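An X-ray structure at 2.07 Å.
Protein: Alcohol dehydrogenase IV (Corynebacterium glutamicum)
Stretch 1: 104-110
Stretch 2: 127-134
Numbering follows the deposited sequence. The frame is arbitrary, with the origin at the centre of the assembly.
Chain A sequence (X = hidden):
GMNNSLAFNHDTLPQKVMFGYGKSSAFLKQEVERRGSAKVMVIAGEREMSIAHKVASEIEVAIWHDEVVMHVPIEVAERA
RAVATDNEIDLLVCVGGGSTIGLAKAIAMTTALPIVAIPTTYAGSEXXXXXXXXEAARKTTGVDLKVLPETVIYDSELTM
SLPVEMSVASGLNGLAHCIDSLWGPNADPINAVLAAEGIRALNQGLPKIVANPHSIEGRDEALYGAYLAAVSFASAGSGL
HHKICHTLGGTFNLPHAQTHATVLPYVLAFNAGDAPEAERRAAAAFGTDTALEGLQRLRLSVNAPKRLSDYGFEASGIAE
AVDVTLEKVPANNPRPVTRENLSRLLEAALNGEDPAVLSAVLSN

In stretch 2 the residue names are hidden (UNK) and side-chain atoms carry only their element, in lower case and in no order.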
ATOM      1  N   ALA A 104      22.805  -8.250   1.516  1.00 25.20           N
ATOM      2  CA  ALA A 104      22.439  -7.356   2.611  1.00 23.81           C
ATOM      3  C   ALA A 104      21.372  -8.044   3.445  1.00 23.14           C
ATOM      4  O   ALA A 104      21.440  -8.051   4.665  1.00 22.57           O
ATOM      5  CB  ALA A 104      21.947  -5.985   2.070  1.00 21.41           C
ATOM      6  N   LYS A 105      20.430  -8.697   2.777  1.00 24.96           N
ATOM      7  CA  LYS A 105      19.377  -9.414   3.467  1.00 23.91           C
ATOM      8  C   LYS A 105      19.971 -10.548   4.303  1.00 22.23           C
ATOM      9  O   LYS A 105      19.574 -10.761   5.439  1.00 22.54           O
ATOM     10  CB  LYS A 105      18.363  -9.976   2.460  1.00 25.16           C
ATOM     11  CG  LYS A 105      17.404  -8.932   1.839  1.00 26.00           C
ATOM     12  CD  LYS A 105      16.458  -9.626   0.855  1.00 27.86           C
ATOM     13  CE  LYS A 105      15.224  -8.778   0.565  1.00 30.77           C
ATOM     14  NZ  LYS A 105      14.336  -9.427  -0.413  1.00 26.13           N
ATOM     15  N   ALA A 106      20.888 -11.308   3.718  1.00 22.21           N
ATOM     16  CA  ALA A 106      21.498 -12.411   4.440  1.00 21.46           C
ATOM     17  C   ALA A 106      22.157 -11.906   5.742  1.00 21.36           C
ATOM     18  O   ALA A 106      22.043 -12.553   6.795  1.00 24.48           O
ATOM     19  CB  ALA A 106      22.483 -13.166   3.569  1.00 15.88           C
ATOM     20  N   ILE A 107      22.779 -10.734   5.685  1.00 24.00           N
ATOM     21  CA  ILE A 107      23.411 -10.138   6.879  1.00 22.60           C
ATOM     22  C   ILE A 107      22.370  -9.758   7.919  1.00 23.12           C
ATOM     23  O   ILE A 107      22.548 -10.016   9.100  1.00 21.54           O
ATOM     24  CB  ILE A 107      24.248  -8.883   6.548  1.00 24.42           C
ATOM     25  CG1 ILE A 107      25.389  -9.228   5.590  1.00 26.53           C
ATOM     26  CG2 ILE A 107      24.866  -8.303   7.865  1.00 20.02           C
ATOM     27  CD1 ILE A 107      26.116  -7.980   4.991  1.00 27.86           C
ATOM     28  N   ALA A 108      21.277  -9.130   7.472  1.00 24.59           N
ATOM     29  CA  ALA A 108      20.197  -8.735   8.385  1.00 24.33           C
ATOM     30  C   ALA A 108      19.533  -9.940   9.082  1.00 25.07           C
ATOM     31  O   ALA A 108      19.032  -9.820  10.194  1.00 24.51           O
ATOM     32  CB  ALA A 108      19.166  -7.929   7.638  1.00 20.07           C
HETATM   33  N   MSE A 109      19.528 -11.095   8.428  1.00 23.61           N
HETATM   34  CA  MSE A 109      18.910 -12.298   9.016  1.00 23.65           C
HETATM   35  C   MSE A 109      19.457 -12.612  10.377  1.00 25.32           C
HETATM   36  O   MSE A 109      18.712 -13.040  11.262  1.00 25.51           O
HETATM   37  CB  MSE A 109      19.126 -13.514   8.126  1.00 24.23           C
HETATM   38  CG  MSE A 109      18.390 -13.475   6.820  1.00 23.52           C
HETATM   39 SE   MSE A 109      18.943 -14.972   5.657  0.75 24.86          SE
HETATM   40  CE  MSE A 109      18.191 -16.413   6.664  1.00 22.95           C
ATOM     41  N   THR A 110      20.772 -12.476  10.536  1.00 22.65           N
ATOM     42  CA  THR A 110      21.424 -12.826  11.789  1.00 22.30           C
ATOM     43  C   THR A 110      21.764 -11.638  12.701  1.00 23.25           C
ATOM     44  O   THR A 110      21.877 -11.815  13.888  1.00 25.53           O
ATOM     45  CB  THR A 110      22.684 -13.613  11.541  1.00 18.34           C
ATOM     46  OG1 THR A 110      23.593 -12.828  10.758  1.00 21.56           O
ATOM     47  CG2 THR A 110      22.354 -14.906  10.779  1.00 23.97           C
ATOM     48  N   UNK A 127      11.776  -4.681  -2.075  1.00 30.08           N
ATOM     49  CA  UNK A 127      10.447  -4.544  -1.561  1.00 31.92           C
ATOM     50  C   UNK A 127       9.860  -5.836  -1.040  1.00 31.92           C
ATOM     51  O   UNK A 127       8.699  -5.885  -0.794  1.00 35.36           O
ATOM     52  c   UNK A 127       9.541  -3.955  -2.614  1.00 34.76           C
ATOM     53  N   UNK A 128      10.664  -6.884  -0.855  1.00 29.99           N
ATOM     54  CA  UNK A 128      10.141  -8.127  -0.262  1.00 27.44           C
ATOM     55  C   UNK A 128      10.919  -8.509   1.013  1.00 29.51           C
ATOM     56  O   UNK A 128      12.103  -8.088   1.232  1.00 26.42           O
ATOM     57  o   UNK A 128      11.515  -9.880  -1.248  1.00 31.36           O
ATOM     58  c   UNK A 128       9.827  -8.921  -2.665  1.00 24.25           C
ATOM     59  c   UNK A 128      10.200  -9.332  -1.243  1.00 28.42           C
ATOM     60  N   UNK A 129      10.273  -9.335   1.803  1.00 27.08           N
ATOM     61  CA  UNK A 129      10.820  -9.875   3.013  1.00 30.64           C
ATOM     62  C   UNK A 129      11.274 -11.296   2.777  1.00 28.11           C
ATOM     63  O   UNK A 129      11.291 -12.094   3.686  1.00 29.05           O
ATOM     64  c   UNK A 129       9.780  -9.840   4.119  1.00 30.67           C
ATOM     65  o   UNK A 129       8.313 -11.020   2.607  1.00 33.50           O
ATOM     66  n   UNK A 129       7.484 -10.407   4.600  1.00 32.26           N
ATOM     67  c   UNK A 129       8.466 -10.510   3.723  1.00 37.29           C
ATOM     68  N   UNK A 130      11.640 -11.586   1.529  1.00 28.71           N
ATOM     69  CA  UNK A 130      12.092 -12.908   1.108  1.00 28.12           C
ATOM     70  C   UNK A 130      13.604 -12.908   1.012  1.00 27.96           C
ATOM     71  O   UNK A 130      14.216 -11.990   0.396  1.00 27.98           O
ATOM     72  c   UNK A 130      11.496 -13.286  -0.283  1.00 31.23           C
ATOM     73  c   UNK A 130      12.118 -14.626  -0.828  1.00 29.68           C
ATOM     74  c   UNK A 130       9.959 -13.382  -0.188  1.00 35.34           C
ATOM     75  N   UNK A 131      14.209 -13.914   1.632  1.00 27.34           N
ATOM     76  CA  UNK A 131      15.655 -14.129   1.579  1.00 27.14           C
ATOM     77  C   UNK A 131      15.957 -15.411   0.838  1.00 26.52           C
ATOM     78  O   UNK A 131      15.109 -16.256   0.715  1.00 27.30           O
ATOM     79  c   UNK A 131      16.940 -17.439   3.219  1.00 25.54           C
ATOM     80  c   UNK A 131      17.055 -18.777   3.542  1.00 28.30           C
ATOM     81  n   UNK A 131      14.364 -16.291   5.387  1.00 28.06           N
ATOM     82  c   UNK A 131      15.190 -17.258   4.889  1.00 26.13           C
ATOM     83  c   UNK A 131      15.272 -18.624   5.197  1.00 24.40           C
ATOM     84  c   UNK A 131      14.644 -15.110   4.768  1.00 26.79           C
ATOM     85  c   UNK A 131      15.645 -15.273   3.861  1.00 22.25           C
ATOM     86  c   UNK A 131      16.200 -19.373   4.508  1.00 27.50           C
ATOM     87  c   UNK A 131      16.011 -16.648   3.914  1.00 21.91           C
ATOM     88  c   UNK A 131      16.239 -14.219   3.000  1.00 26.32           C
ATOM     89  N   UNK A 132      17.187 -15.530   0.359  1.00 27.04           N
ATOM     90  CA  UNK A 132      17.651 -16.718  -0.287  1.00 26.70           C
ATOM     91  C   UNK A 132      19.070 -17.041   0.105  1.00 26.16           C
ATOM     92  O   UNK A 132      19.902 -16.140   0.337  1.00 26.45           O
ATOM     93  N   UNK A 133      19.336 -18.327   0.230  1.00 25.14           N
ATOM     94  CA  UNK A 133      20.653 -18.819   0.535  1.00 25.00           C
ATOM     95  C   UNK A 133      20.911 -20.101  -0.211  1.00 25.98           C
ATOM     96  O   UNK A 133      19.994 -20.908  -0.397  1.00 28.08           O
ATOM     97  c   UNK A 133      22.040 -17.038   2.770  1.00 19.31           C
ATOM     98  c   UNK A 133      20.769 -19.103   2.031  1.00 19.71           C
ATOM     99  c   UNK A 133      20.751 -17.898   2.968  1.00 22.39           C
ATOM    100  c   UNK A 133      20.614 -18.366   4.407  1.00 16.68           C
ATOM    101  N   UNK A 134      22.183 -20.342  -0.545  1.00 25.52           N
ATOM    102  CA  UNK A 134      22.595 -21.591  -1.120  1.00 23.96           C
ATOM    103  C   UNK A 134      23.585 -22.300  -0.225  1.00 24.48           C
ATOM    104  O   UNK A 134      24.667 -21.782   0.071  1.00 27.15           O
ATOM    105  c   UNK A 134      23.188 -21.410  -2.529  1.00 23.98           C
ATOM    106  c   UNK A 134      23.546 -22.762  -3.119  1.00 25.34           C
ATOM    107  o   UNK A 134      22.205 -20.780  -3.368  1.00 26.29           O
TER

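Position 127 carries a single side-chain carbon, directed away from the helix and touching nothing on it; one carbon and no more makes this Ala127. At position 128 the CB bears one oxygen and one carbon, the branched pattern of a small hydroxyl residue. The oxygen lies 3.0 Å from Lys105 NZ, within hydrogen-bonding distance, and the residue is Thr128. Its OG1 accepts that bond, and its carbonyl O accepts another from the same amine (Lys105 NZ to Thr128 O, 3.1 Å).

Position 129 has two carbons in line, the second holding one oxygen and one nitrogen. This short amide points its CB away from the helix and makes no contact with it. Because the element labels separate nitrogen from oxygen, the residue is Asn129 and not an acid.

Position 130 opens the strand with three side-chain carbons, CB carrying two methyls, and again turns away from the helix. It is a beta-branched aliphatic residue, Val130. Here the backbone does the work: Val130 O receives the shortest of the three bonds the lysine makes across the stretches, 2.7 Å from Lys105 NZ, while Val130 N donates to Thr128 OG1 at 3.3 Å.

At position 131 one carbon leads into fused five- and six-membered rings holding eight carbons and one nitrogen. The CB points toward the helix, and the CE of selenomethionine Met109 lies over one ring face. An indole fits these atoms, and the residue is Trp131; Met109 CE is 3.5 Å from Trp131 CD2.

Position 132 has no side-chain atoms at all and is Gly132. Position 133 shows four carbons forked at the second; the CB leaves sideways, but the forked end comes nearer the helix. One terminal carbon lies 3.8 Å from Met109 CE and the other 4.0 Å from Ala106 CB. This is Leu133, the two carbons being CD1 and CD2 respectively. Position 134 repeats the pattern of one carbon bearing an oxygen and a carbon, out of reach of the helix, and is Thr134.

The helix and strand run almost perpendicular, at 98° between their directions, and Lys105, Ala106 and Met109 make the helix's contacts. Lys105, extended beyond an m chi1, carries its amine to three oxygens of the loop and strand start, tying the polar end together. One turn later, Met109 supplies the apolar end: its CE sits 3.6 Å from the centroid of the Trp131 six-membered ring, 15° off the normal, a CH-pi contact over the face, while SE approaches the five-membered ring obliquely. Leu133 extends this apolar patch to Ala106.

Stretch 2 (127-134) ATNVWGLT
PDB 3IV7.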